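Local coordinates for protein HTH-type transcriptional regulator ascG (Escherichia coli, PDB 3BRQ) that represses the cryptic asc operon of Escherichia coli as a sequence-specific DNA-binding transcription factor of the LacI family, at residues 71-74 and 75-78; 86-90 and 91-95; 104-108 and 109-113; 257-260 and 261-264. One frame throughout, in Å; residues are numbered along the deposited sequence.

Contact 1: 71-74 and 75-78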
# COMPACT_ATOMS: atom_id res chain seq x y z
N GLN B 71 -15.89 -20.45 1.47
CA GLN B 71 -17.14 -20.98 2.06
C GLN B 71 -17.87 -20.02 2.96
O GLN B 71 -19.10 -19.99 2.94
CB GLN B 71 -16.87 -22.24 2.88
CG GLN B 71 -18.16 -22.99 3.18
CD GLN B 71 -18.91 -23.42 1.91
OE1 GLN B 71 -18.33 -24.08 1.05
NE2 GLN B 71 -20.19 -23.04 1.81
N TYR B 72 -17.13 -19.30 3.80
CA TYR B 72 -17.71 -18.27 4.63
C TYR B 72 -18.51 -17.32 3.77
O TYR B 72 -19.67 -17.06 4.06
CB TYR B 72 -16.62 -17.52 5.41
CG TYR B 72 -17.13 -16.39 6.29
CD1 TYR B 72 -18.04 -16.63 7.33
CD2 TYR B 72 -16.70 -15.08 6.09
CE1 TYR B 72 -18.51 -15.59 8.15
CE2 TYR B 72 -17.17 -14.03 6.92
CZ TYR B 72 -18.07 -14.30 7.94
OH TYR B 72 -18.56 -13.27 8.76
N LEU B 73 -17.91 -16.78 2.71
CA LEU B 73 -18.63 -15.80 1.88
C LEU B 73 -19.86 -16.34 1.19
O LEU B 73 -20.86 -15.65 1.11
CB LEU B 73 -17.71 -15.12 0.85
CG LEU B 73 -16.67 -14.10 1.34
CD1 LEU B 73 -15.88 -13.61 0.15
CD2 LEU B 73 -17.31 -12.90 2.11
N LEU B 74 -19.78 -17.56 0.72
CA LEU B 74 -20.97 -18.22 0.18
C LEU B 74 -22.12 -18.37 1.20
O LEU B 74 -23.31 -18.16 0.87
CB LEU B 74 -20.56 -19.59 -0.36
CG LEU B 74 -19.60 -19.38 -1.51
CD1 LEU B 74 -19.25 -20.76 -2.11
CD2 LEU B 74 -20.24 -18.42 -2.58
N ASP B 75 -21.75 -18.67 2.46
CA ASP B 75 -22.72 -18.86 3.52
C ASP B 75 -23.24 -17.48 3.93
O ASP B 75 -24.20 -17.38 4.70
CB ASP B 75 -22.03 -19.50 4.71
CG ASP B 75 -21.64 -20.95 4.46
OD1 ASP B 75 -22.06 -21.49 3.44
OD2 ASP B 75 -20.93 -21.54 5.28
N LEU B 76 -22.59 -16.42 3.46
CA LEU B 76 -23.19 -15.09 3.63
C LEU B 76 -24.04 -14.77 2.40
O LEU B 76 -24.59 -13.68 2.29
CB LEU B 76 -22.13 -14.04 3.89
CG LEU B 76 -21.28 -14.30 5.13
CD1 LEU B 76 -20.20 -13.22 5.22
CD2 LEU B 76 -22.16 -14.33 6.38
N ARG B 77 -24.17 -15.74 1.50
CA ARG B 77 -24.90 -15.55 0.24
C ARG B 77 -24.29 -14.50 -0.68
O ARG B 77 -25.02 -13.75 -1.33
CB ARG B 77 -26.40 -15.25 0.45
CG ARG B 77 -27.31 -15.98 -0.56
CD ARG B 77 -28.72 -15.35 -0.70
NE ARG B 77 -29.40 -15.20 0.58
CZ ARG B 77 -30.71 -15.42 0.77
NH1 ARG B 77 -31.49 -15.84 -0.23
NH2 ARG B 77 -31.25 -15.23 1.98
N CYS B 78 -22.97 -14.45 -0.77
CA CYS B 78 -22.33 -13.88 -1.96
C CYS B 78 -22.74 -14.66 -3.21
O CYS B 78 -22.74 -15.89 -3.22
CB CYS B 78 -20.81 -13.85 -1.84
SG CYS B 78 -20.30 -12.67 -0.62
O HOH W 1 -24.19 -17.87 -2.28
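The carbonyl oxygen of L73 accepts two N-H groups from the turn that follows it. C78 N comes to 3.1 Å from L73 O on a nearly straight path (164°), whereas the bond from L76 N to the same oxygen is weak and bent. One residue on, R77 N approaches L74 O to 2.6 Å from well above the carbonyl plane, and a water donates to both L74 O and C78 O. Earlier in the helix, Q71 and D75 pair twice. D75 N reaches Q71 O, and Q71 NE2 lies 2.9 Å from D75 OD1, with OD1 in the amide plane of Q71, while NE2 comes from above the carboxylate plane. The bend of the Q71 chain at chi2 (59°) folds the amide back to this acceptor. An alanine here removes the amide, and the D75 carboxylate, without that mate, would probably be freer to turn. On another side of this helix end, L76 CD1 sits over the Y72 ring, 3.9 Å from its centroid and shifted toward CE2 and CZ, a CH-pi contact; Y72 OH bonds T21 of the second subunit. With R77 at positive phi as C-prime residue, this is a Schellman motif ending helix 63-75.

Contact 2: 86-90 and 91-95. With SO4 (sulfate ion), chain F.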
# COMPACT_ATOMS: atom_id res chain seq x y z
N ARG B 86 -2.64 -16.98 -2.18
CA ARG B 86 -1.22 -17.24 -2.19
C ARG B 86 -1.05 -18.75 -2.08
O ARG B 86 -0.26 -19.32 -2.85
CB ARG B 86 -0.45 -16.58 -1.01
CG ARG B 86 1.04 -16.98 -1.02
CD ARG B 86 1.95 -16.08 -0.25
NE ARG B 86 2.13 -14.75 -0.86
CZ ARG B 86 2.85 -13.82 -0.27
NH1 ARG B 86 3.44 -14.16 0.88
NH2 ARG B 86 3.02 -12.59 -0.80
N PHE B 87 -1.78 -19.40 -1.16
CA PHE B 87 -1.44 -20.79 -0.76
C PHE B 87 -2.14 -21.94 -1.49
O PHE B 87 -1.54 -23.02 -1.67
CB PHE B 87 -1.54 -20.96 0.77
CG PHE B 87 -0.62 -20.03 1.53
CD1 PHE B 87 0.74 -20.37 1.73
CD2 PHE B 87 -1.08 -18.79 1.98
CE1 PHE B 87 1.59 -19.51 2.40
CE2 PHE B 87 -0.23 -17.90 2.65
CZ PHE B 87 1.09 -18.23 2.87
N LEU B 88 -3.41 -21.79 -1.87
CA LEU B 88 -4.13 -22.90 -2.51
C LEU B 88 -3.42 -23.35 -3.78
O LEU B 88 -2.97 -22.51 -4.53
CB LEU B 88 -5.57 -22.54 -2.83
CG LEU B 88 -6.56 -22.46 -1.64
CD1 LEU B 88 -7.76 -21.56 -2.01
CD2 LEU B 88 -7.06 -23.85 -1.26
N SER B 89 -3.29 -24.65 -3.99
CA SER B 89 -2.71 -25.15 -5.24
C SER B 89 -3.73 -24.95 -6.34
O SER B 89 -4.93 -24.86 -6.09
CB SER B 89 -2.39 -26.63 -5.12
OG SER B 89 -3.60 -27.33 -5.05
N VAL B 90 -3.26 -24.84 -7.57
CA VAL B 90 -4.15 -24.88 -8.76
C VAL B 90 -5.28 -25.93 -8.71
O VAL B 90 -6.48 -25.61 -8.90
CB VAL B 90 -3.26 -24.95 -10.05
CG1 VAL B 90 -3.92 -25.68 -11.22
CG2 VAL B 90 -2.87 -23.53 -10.44
N ASP B 91 -4.90 -27.18 -8.42
CA ASP B 91 -5.84 -28.26 -8.31
C ASP B 91 -6.85 -28.03 -7.21
O ASP B 91 -8.00 -28.34 -7.39
CB ASP B 91 -5.13 -29.59 -8.07
CG ASP B 91 -4.31 -30.02 -9.26
OD1 ASP B 91 -4.70 -29.66 -10.39
OD2 ASP B 91 -3.29 -30.72 -9.08
N GLU B 92 -6.40 -27.53 -6.06
CA GLU B 92 -7.37 -27.17 -5.00
C GLU B 92 -8.37 -26.13 -5.49
O GLU B 92 -9.57 -26.24 -5.22
CB GLU B 92 -6.67 -26.67 -3.75
CG GLU B 92 -6.02 -27.80 -2.97
CD GLU B 92 -5.16 -27.32 -1.79
OE1 GLU B 92 -4.25 -26.48 -1.96
OE2 GLU B 92 -5.41 -27.81 -0.67
N ILE B 93 -7.90 -25.14 -6.23
CA ILE B 93 -8.78 -24.14 -6.80
C ILE B 93 -9.76 -24.78 -7.82
O ILE B 93 -10.95 -24.51 -7.75
CB ILE B 93 -8.00 -22.92 -7.37
CG1 ILE B 93 -7.12 -22.28 -6.25
CG2 ILE B 93 -8.99 -21.87 -7.92
CD1 ILE B 93 -5.76 -21.60 -6.72
N ASP B 94 -9.27 -25.68 -8.69
CA ASP B 94 -10.17 -26.34 -9.64
C ASP B 94 -11.27 -27.12 -8.87
O ASP B 94 -12.44 -27.13 -9.26
CB ASP B 94 -9.39 -27.28 -10.59
CG ASP B 94 -8.80 -26.55 -11.81
OD1 ASP B 94 -9.51 -25.72 -12.43
OD2 ASP B 94 -7.62 -26.83 -12.17
N ASP B 95 -10.89 -27.75 -7.76
CA ASP B 95 -11.86 -28.55 -7.01
C ASP B 95 -12.90 -27.64 -6.39
O ASP B 95 -14.10 -27.95 -6.40
CB ASP B 95 -11.16 -29.36 -5.93
CG ASP B 95 -10.43 -30.60 -6.48
OD1 ASP B 95 -10.66 -30.99 -7.63
OD2 ASP B 95 -9.62 -31.18 -5.73
S SO4 F . 1.50 -13.39 -4.33
O1 SO4 F . 1.88 -14.09 -5.52
O2 SO4 F . 0.62 -14.28 -3.52
O3 SO4 F . 2.64 -12.85 -3.66
O4 SO4 F . 0.81 -12.18 -4.77
O HOH W 2 -2.04 -25.98 -0.88
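S89 and E92 form the capping box that starts helix 90-98, each side chain accepting the backbone N-H of the other. S89 OG is 3.0 Å from E92 N; a chi1 of 68° places the hydroxyl oxygen between the serine's own N and carbonyl carbon, where it faces the first turn. In return, S89 N points at E92 OE1 over 2.9 Å in an almost perfectly straight bond (178°) to the anti lone pair. A weak bond from S89 OG and a water shared with F87 O also reach E92 OE1, while the second carboxylate oxygen, OE2, makes a salt bridge with R67. The box stands where strand 80-84 of a parallel sheet gives way to its following helix, the alternating strand-helix order of the periplasmic-binding-protein fold. Regular helix bonds take over at once, with I93 N to S89 O and D94 N to V90 O, the latter 2.8 Å. Beneath the cap, L88 CB packs against I93 CG1 at 3.8 Å. D94 OD2 turns to K113 N and OD1 to N114 N. At the far end of the loop, R86 binds a sulfate, probably from the crystallisation liquor: NE meets sulfate O2 at 3.1 Å in the guanidinium plane, and NH2 meets O3 at 2.9 Å. The aliphatic CG of R86 lies 3.9 Å above the centre of the F87 ring, while Y84, G33, S151 and T153 also bond the anion.

Contact 3: 104-108 and 109-113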
# COMPACT_ATOMS: atom_id res chain seq x y z
N ILE B 104 -17.25 -18.60 -9.53
CA ILE B 104 -16.00 -18.38 -8.76
C ILE B 104 -14.85 -18.17 -9.73
O ILE B 104 -14.65 -18.99 -10.65
CB ILE B 104 -15.64 -19.53 -7.78
CG1 ILE B 104 -16.78 -19.73 -6.79
CG2 ILE B 104 -14.29 -19.23 -7.01
CD1 ILE B 104 -16.66 -20.99 -5.97
N MSE B 105 -14.13 -17.07 -9.59
CA MSE B 105 -12.99 -16.84 -10.46
C MSE B 105 -11.72 -16.59 -9.65
O MSE B 105 -11.81 -16.07 -8.54
CB MSE B 105 -13.29 -15.69 -11.42
CG MSE B 105 -14.24 -16.19 -12.56
SE MSE B 105 -14.54 -14.90 -13.95
CE MSE B 105 -12.87 -14.88 -14.86
N VAL B 106 -10.56 -16.89 -10.25
CA VAL B 106 -9.26 -16.80 -9.58
C VAL B 106 -8.42 -15.73 -10.28
O VAL B 106 -8.39 -15.65 -11.49
CB VAL B 106 -8.51 -18.20 -9.52
CG1 VAL B 106 -8.19 -18.67 -10.89
CG2 VAL B 106 -7.21 -18.11 -8.70
N LEU B 107 -7.80 -14.87 -9.47
CA LEU B 107 -6.84 -13.86 -9.89
C LEU B 107 -5.40 -14.31 -9.57
O LEU B 107 -5.11 -14.75 -8.44
CB LEU B 107 -7.14 -12.55 -9.11
CG LEU B 107 -6.29 -11.31 -9.47
CD1 LEU B 107 -6.68 -10.80 -10.90
CD2 LEU B 107 -6.53 -10.20 -8.44
N ASN B 108 -4.49 -14.14 -10.54
CA ASN B 108 -3.03 -14.31 -10.32
C ASN B 108 -2.57 -15.77 -10.37
O ASN B 108 -1.41 -16.05 -10.02
CB ASN B 108 -2.54 -13.64 -9.00
CG ASN B 108 -1.02 -13.31 -9.02
OD1 ASN B 108 -0.29 -13.53 -8.04
ND2 ASN B 108 -0.53 -12.79 -10.13
N ARG B 109 -3.45 -16.69 -10.77
CA ARG B 109 -3.07 -18.11 -10.88
C ARG B 109 -3.74 -18.66 -12.15
O ARG B 109 -4.89 -18.32 -12.45
CB ARG B 109 -3.52 -18.93 -9.65
CG ARG B 109 -3.36 -18.25 -8.25
CD ARG B 109 -1.88 -18.17 -7.71
NE ARG B 109 -1.40 -19.54 -7.67
CZ ARG B 109 -1.58 -20.37 -6.64
NH1 ARG B 109 -2.10 -19.89 -5.50
NH2 ARG B 109 -1.15 -21.65 -6.71
N ARG B 110 -3.02 -19.48 -12.91
CA ARG B 110 -3.57 -20.08 -14.15
C ARG B 110 -4.16 -21.46 -13.89
O ARG B 110 -3.45 -22.35 -13.48
CB ARG B 110 -2.49 -20.17 -15.24
CG ARG B 110 -3.06 -20.61 -16.62
CD ARG B 110 -2.07 -20.43 -17.77
NE ARG B 110 -0.70 -20.68 -17.35
CZ ARG B 110 0.36 -20.78 -18.16
NH1 ARG B 110 0.23 -20.67 -19.48
NH2 ARG B 110 1.56 -21.01 -17.63
N LEU B 111 -5.46 -21.65 -14.13
CA LEU B 111 -6.08 -22.94 -13.85
C LEU B 111 -5.86 -24.01 -14.93
O LEU B 111 -5.64 -23.69 -16.11
CB LEU B 111 -7.59 -22.79 -13.55
CG LEU B 111 -7.95 -22.07 -12.23
CD1 LEU B 111 -9.39 -22.28 -11.90
CD2 LEU B 111 -7.09 -22.51 -11.05
N ARG B 112 -5.88 -25.28 -14.51
CA ARG B 112 -5.63 -26.40 -15.42
C ARG B 112 -6.93 -26.83 -16.09
O ARG B 112 -7.04 -26.79 -17.32
CB ARG B 112 -4.99 -27.57 -14.64
CG ARG B 112 -4.54 -28.76 -15.52
CD ARG B 112 -4.00 -29.97 -14.70
NE ARG B 112 -3.35 -29.60 -13.43
CZ ARG B 112 -2.19 -28.95 -13.31
NH1 ARG B 112 -1.51 -28.55 -14.39
NH2 ARG B 112 -1.72 -28.66 -12.10
N LYS B 113 -7.90 -27.23 -15.29
CA LYS B 113 -9.23 -27.58 -15.77
C LYS B 113 -10.07 -26.32 -16.12
O LYS B 113 -10.34 -26.08 -17.29
CB LYS B 113 -9.93 -28.51 -14.78
CG LYS B 113 -11.29 -28.99 -15.19
CD LYS B 113 -11.91 -29.80 -14.04
CE LYS B 113 -13.40 -30.02 -14.25
NZ LYS B 113 -14.07 -28.74 -14.68
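This is a buried, mainly apolar contact across the turn at the end of strand 104-107, in which V106 meets R109 and L111 as the chain leaves the parallel sheet. V106 spreads its two methyls between them. CG1 is 3.7 Å from L111 CG, and both leucine methyls also lie within 4.0 Å of the same atom; CG2 instead lies 3.9 Å from R109 CG, touching the aliphatic part of the arginine. The V106 torsion explains the division, since CG2 is anti to the backbone N and CG1 falls between N and the carbonyl carbon (chi1 64°). N108 makes the turn with a positive phi (82°), and the R109 chain, doubly bent at chi2 and chi3, curls back until its CD is 3.2 Å from N108 O. Cutting V106 back to an alanine is likely to open a gap against L111 and leave the R109 methylenes less supported. L111 also packs on I93 and I97 of helix 90-98, which joins the turn to that helix. R109 NH1 bonds the carbonyls of L88 and P85, while N108 ND2 is bonded to H123 and its side chain comes about 3 Å from a bound sulfate. R109 O lies 3.7 Å from V106 CG1. Between the two segments, then, the contact is hydrocarbon packing that buries this carbonyl oxygen without a partner in the model, while the arginine's charged end is tied to backbone oxygens elsewhere.

Contact 4: 257-260 and 261-264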
# COMPACT_ATOMS: atom_id res chain seq x y z
N GLU B 257 -6.60 -3.11 -15.59
CA GLU B 257 -7.14 -3.97 -16.63
C GLU B 257 -7.50 -5.32 -16.09
O GLU B 257 -8.55 -5.88 -16.42
CB GLU B 257 -6.14 -4.15 -17.77
CG GLU B 257 -5.90 -2.90 -18.62
CD GLU B 257 -4.90 -1.88 -18.01
OE1 GLU B 257 -4.27 -2.12 -16.94
OE2 GLU B 257 -4.74 -0.81 -18.66
N MSE B 258 -6.60 -5.88 -15.27
CA MSE B 258 -6.82 -7.24 -14.79
C MSE B 258 -8.06 -7.33 -13.90
O MSE B 258 -8.79 -8.32 -13.96
CB MSE B 258 -5.59 -7.74 -14.02
CG MSE B 258 -4.54 -8.38 -14.94
SE MSE B 258 -2.92 -8.68 -13.96
CE MSE B 258 -3.43 -10.36 -13.28
N ILE B 259 -8.29 -6.28 -13.11
CA ILE B 259 -9.37 -6.24 -12.11
C ILE B 259 -10.71 -6.03 -12.79
O ILE B 259 -11.72 -6.64 -12.41
CB ILE B 259 -9.11 -5.17 -11.02
CG1 ILE B 259 -7.94 -5.63 -10.16
CG2 ILE B 259 -10.26 -5.08 -10.02
CD1 ILE B 259 -8.09 -7.14 -9.73
N GLN B 260 -10.70 -5.18 -13.81
CA GLN B 260 -11.88 -4.87 -14.59
C GLN B 260 -12.29 -6.10 -15.38
O GLN B 260 -13.49 -6.36 -15.52
CB GLN B 260 -11.61 -3.71 -15.52
CG GLN B 260 -11.47 -2.36 -14.80
CD GLN B 260 -11.07 -1.25 -15.76
OE1 GLN B 260 -10.79 -1.51 -16.93
NE2 GLN B 260 -11.05 0.00 -15.26
N GLU B 261 -11.32 -6.86 -15.86
CA GLU B 261 -11.63 -8.15 -16.49
C GLU B 261 -12.30 -9.15 -15.56
O GLU B 261 -13.40 -9.60 -15.83
CB GLU B 261 -10.39 -8.81 -17.06
CG GLU B 261 -10.72 -10.02 -17.87
CD GLU B 261 -11.25 -9.66 -19.26
OE1 GLU B 261 -11.54 -8.46 -19.54
OE2 GLU B 261 -11.34 -10.58 -20.07
N ILE B 262 -11.62 -9.56 -14.50
CA ILE B 262 -12.22 -10.53 -13.56
C ILE B 262 -13.51 -10.03 -12.90
O ILE B 262 -14.47 -10.77 -12.78
CB ILE B 262 -11.16 -10.99 -12.48
CG1 ILE B 262 -11.58 -12.36 -11.88
CG2 ILE B 262 -10.95 -9.88 -11.44
CD1 ILE B 262 -10.46 -12.96 -11.05
N ILE B 263 -13.57 -8.78 -12.47
CA ILE B 263 -14.82 -8.34 -11.85
C ILE B 263 -15.91 -8.20 -12.90
O ILE B 263 -17.06 -8.58 -12.69
CB ILE B 263 -14.66 -7.02 -11.06
CG1 ILE B 263 -13.70 -7.16 -9.86
CG2 ILE B 263 -16.02 -6.46 -10.64
CD1 ILE B 263 -13.96 -8.30 -8.87
N GLY B 264 -15.54 -7.66 -14.07
CA GLY B 264 -16.51 -7.49 -15.16
C GLY B 264 -17.09 -8.84 -15.60
O GLY B 264 -18.32 -8.98 -15.76
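I259 and I263 lie side by side one turn apart on helix 255-270, and with I262 they make up the tightly packed part of the contact. I259 CG2 touches I263 CG1 at 4.0 Å, both chains pointing the same way, and I259 CD1 reaches I262 CG2 more loosely at 4.3 Å. The branch of I262 settles alongside the backbone: with CG1 anti to its backbone N (chi1 -157°), CG2 falls 3.5 Å from I259 O. I263 CG1 comes closer still, 3.3 Å from I259 O, the oxygen that also accepts I263 N at 2.8 Å. I262 N meets M258 O in a nearly straight bond (176°). By contrast, E257 and Q260 are exposed, and the bonds that join them to the next turn are backbone ones. E261 N bonds E257 O, and G264 N bonds Q260 O from above the carbonyl plane. The carboxylate of E261 finds its mate in R265. The packed face meets both strand 104-107, where I259, I262 and the selenomethionine M258 lie on L107, and helix 36-49, where I259 and I263 meet L39, H42, A43 and M46. This is an amphipathic alpha-helix covering a parallel sheet, and because strand 249-252 before it belongs to the other sheet, it follows a crossing between lobes characteristic of the periplasmic-binding-protein fold.

All four contacts are local and lie in series along the chain; none nests in or crosses another. Contact 1 ends helix 63-75 and releases the chain into strand 80-84. Contact 2 follows that strand and starts helix 90-98, and contact 3 turns the chain out of strand 104-107 toward strand 118-119. Contacts 2 and 3 are neighbours, their centres about 8 Å apart, and they touch. Contact 4 comes much later, after the chain has passed through the second lobe and returned. There I262 CD1 lies 3.4 Å from V106 O, joining the late helix to the early sheet. Contact 1 touches none of the others.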